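PDB 5C1F: septation protein imp2 from Schizosaccharomyces pombe, which is required for normal septation, takes part in disassembling the medial ring during septation, and binds phospholipids through its F-BAR domain as a link between cytoskeleton and membrane. Local coordinates for residues V150-Y153 / V154-N158. Sequence-based numbering, arbitrary orientation.
Sequences VNYY and VSQQN
The carbonyl oxygen Y152 O is gripped twice, by the hydroxyl S155 OG at a very short 2.5 Å and by the backbone Q156 N at 3.0 Å. The second bond is weak, with an N-H...O angle of 135°. S155 carries its hydroxyl between its own backbone N and carbonyl carbon (chi1 61°), which turns OG back to that carbonyl. On the same turn, Q156 CG lies over one face of the Y152 ring, off its centre, in a CH-pi contact 3.9 Å from the centroid. The chain bends at chi2, which brings the amide to the hydroxyl end of the tyrosine, and its last torsion turns it nearly parallel to the ring, the planes 8° apart. NE2 comes to 3.6 Å from Y152 OH. With an alanine in place of the glutamine, the ring face would probably lose its CH-pi partner and the tyrosine would be freer to turn. Earlier bonds are more regular: V154 N meets V150 O at 3.0 Å, and S155 N meets N151 O at 3.2 Å. Helix 162-252 packs alongside: its N168 bonds to Y153 O, and its N169 to Q157 NE2. The i to i+4 backbone bonds and side-chain pairing, with a serine hydroxyl bonded three residues back, are those of an alpha-helix, here toward the C-terminal end of helix 69-155, near the far tip of the elongated F-BAR helical bundle.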
ATOM      1  N   VAL A 150     -10.731  59.115 -62.524  1.00 28.84           N
ATOM      2  CA  VAL A 150     -10.299  60.431 -62.978  1.00 30.66           C
ATOM      3  C   VAL A 150      -9.238  60.278 -64.061  1.00 32.43           C
ATOM      4  O   VAL A 150      -9.322  60.901 -65.119  1.00 36.41           O
ATOM      5  CB  VAL A 150      -9.736  61.279 -61.823  1.00 35.33           C
ATOM      6  CG1 VAL A 150      -9.055  62.523 -62.364  1.00 35.25           C
ATOM      7  CG2 VAL A 150     -10.839  61.649 -60.844  1.00 36.73           C
ATOM      8  N   ASN A 151      -8.250  59.430 -63.785  1.00 30.73           N
ATOM      9  CA  ASN A 151      -7.203  59.107 -64.746  1.00 36.15           C
ATOM     10  C   ASN A 151      -7.795  58.679 -66.087  1.00 34.45           C
ATOM     11  O   ASN A 151      -7.368  59.142 -67.146  1.00 34.30           O
ATOM     12  CB  ASN A 151      -6.298  58.004 -64.181  1.00 44.52           C
ATOM     13  CG  ASN A 151      -5.161  57.636 -65.119  1.00 53.85           C
ATOM     14  OD1 ASN A 151      -5.328  56.818 -66.025  1.00 52.11           O
ATOM     15  ND2 ASN A 151      -3.995  58.231 -64.895  1.00 59.72           N
ATOM     16  N   TYR A 152      -8.796  57.806 -66.022  1.00 34.58           N
ATOM     17  CA  TYR A 152      -9.480  57.310 -67.209  1.00 34.72           C
ATOM     18  C   TYR A 152     -10.267  58.397 -67.947  1.00 29.27           C
ATOM     19  O   TYR A 152     -10.147  58.532 -69.164  1.00 29.83           O
ATOM     20  CB  TYR A 152     -10.418  56.162 -66.830  1.00 27.15           C
ATOM     21  CG  TYR A 152     -11.442  55.847 -67.895  1.00 34.12           C
ATOM     22  CD1 TYR A 152     -11.073  55.218 -69.077  1.00 27.32           C
ATOM     23  CD2 TYR A 152     -12.778  56.181 -67.720  1.00 32.83           C
ATOM     24  CE1 TYR A 152     -12.004  54.934 -70.052  1.00 27.60           C
ATOM     25  CE2 TYR A 152     -13.715  55.900 -68.687  1.00 37.11           C
ATOM     26  CZ  TYR A 152     -13.325  55.276 -69.854  1.00 41.22           C
ATOM     27  OH  TYR A 152     -14.260  54.994 -70.823  1.00 28.36           O
ATOM     28  N   TYR A 153     -11.070  59.164 -67.213  1.00 38.31           N
ATOM     29  CA  TYR A 153     -11.907  60.200 -67.819  1.00 30.82           C
ATOM     30  C   TYR A 153     -11.080  61.278 -68.506  1.00 32.08           C
ATOM     31  O   TYR A 153     -11.515  61.870 -69.494  1.00 35.56           O
ATOM     32  CB  TYR A 153     -12.812  60.845 -66.770  1.00 31.30           C
ATOM     33  CG  TYR A 153     -13.931  59.954 -66.291  1.00 30.55           C
ATOM     34  CD1 TYR A 153     -14.634  59.148 -67.178  1.00 30.20           C
ATOM     35  CD2 TYR A 153     -14.281  59.913 -64.951  1.00 30.42           C
ATOM     36  CE1 TYR A 153     -15.660  58.330 -66.740  1.00 29.80           C
ATOM     37  CE2 TYR A 153     -15.301  59.100 -64.502  1.00 38.43           C
ATOM     38  CZ  TYR A 153     -15.988  58.309 -65.399  1.00 29.70           C
ATOM     39  OH  TYR A 153     -17.004  57.500 -64.947  1.00 29.54           O
ATOM     40  N   VAL A 154      -9.891  61.539 -67.975  1.00 32.35           N
ATOM     41  CA  VAL A 154      -8.990  62.504 -68.589  1.00 42.85           C
ATOM     42  C   VAL A 154      -8.418  61.931 -69.883  1.00 40.21           C
ATOM     43  O   VAL A 154      -8.301  62.638 -70.886  1.00 45.45           O
ATOM     44  CB  VAL A 154      -7.845  62.904 -67.630  1.00 44.98           C
ATOM     45  CG1 VAL A 154      -6.791  63.725 -68.361  1.00 39.03           C
ATOM     46  CG2 VAL A 154      -8.401  63.682 -66.447  1.00 34.85           C
ATOM     47  N   SER A 155      -8.088  60.642 -69.869  1.00 39.45           N
ATOM     48  CA  SER A 155      -7.531  59.984 -71.050  1.00 44.52           C
ATOM     49  C   SER A 155      -8.548  59.905 -72.185  1.00 48.16           C
ATOM     50  O   SER A 155      -8.178  59.822 -73.355  1.00 57.90           O
ATOM     51  CB  SER A 155      -7.027  58.582 -70.700  1.00 44.73           C
ATOM     52  OG  SER A 155      -8.074  57.758 -70.222  1.00 43.99           O
ATOM     53  N   GLN A 156      -9.830  59.935 -71.834  1.00 45.00           N
ATOM     54  CA  GLN A 156     -10.898  59.884 -72.828  1.00 38.42           C
ATOM     55  C   GLN A 156     -11.054  61.206 -73.568  1.00 42.18           C
ATOM     56  O   GLN A 156     -11.610  61.246 -74.663  1.00 46.43           O
ATOM     57  CB  GLN A 156     -12.227  59.506 -72.169  1.00 34.74           C
ATOM     58  CG  GLN A 156     -12.378  58.025 -71.874  1.00 33.43           C
ATOM     59  CD  GLN A 156     -12.403  57.185 -73.134  1.00 32.40           C
ATOM     60  OE1 GLN A 156     -11.370  56.680 -73.577  1.00 30.45           O
ATOM     61  NE2 GLN A 156     -13.585  57.032 -73.722  1.00 30.86           N
ATOM     62  N   GLN A 157     -10.563  62.286 -72.969  1.00 40.60           N
ATOM     63  CA  GLN A 157     -10.727  63.617 -73.543  1.00 44.92           C
ATOM     64  C   GLN A 157      -9.969  63.784 -74.857  1.00 46.04           C
ATOM     65  O   GLN A 157     -10.291  64.659 -75.661  1.00 51.19           O
ATOM     66  CB  GLN A 157     -10.274  64.683 -72.548  1.00 43.78           C
ATOM     67  CG  GLN A 157     -11.140  64.783 -71.309  1.00 43.81           C
ATOM     68  CD  GLN A 157     -10.584  65.760 -70.297  1.00 41.76           C
ATOM     69  OE1 GLN A 157      -9.395  65.732 -69.983  1.00 38.10           O
ATOM     70  NE2 GLN A 157     -11.441  66.635 -69.783  1.00 41.73           N
ATOM     71  N   ASN A 158      -8.967  62.940 -75.071  1.00 46.73           N
ATOM     72  CA  ASN A 158      -8.116  63.045 -76.249  1.00 54.07           C
ATOM     73  C   ASN A 158      -8.787  62.530 -77.520  1.00 51.46           C
ATOM     74  O   ASN A 158      -8.497  63.007 -78.618  1.00 51.79           O
ATOM     75  CB  ASN A 158      -6.805  62.293 -76.013  1.00 64.20           C
ATOM     76  CG  ASN A 158      -6.033  62.829 -74.819  1.00 73.83           C
ATOM     77  OD1 ASN A 158      -6.090  64.021 -74.513  1.00 78.42           O
ATOM     78  ND2 ASN A 158      -5.307  61.949 -74.139  1.00 76.01           N
TER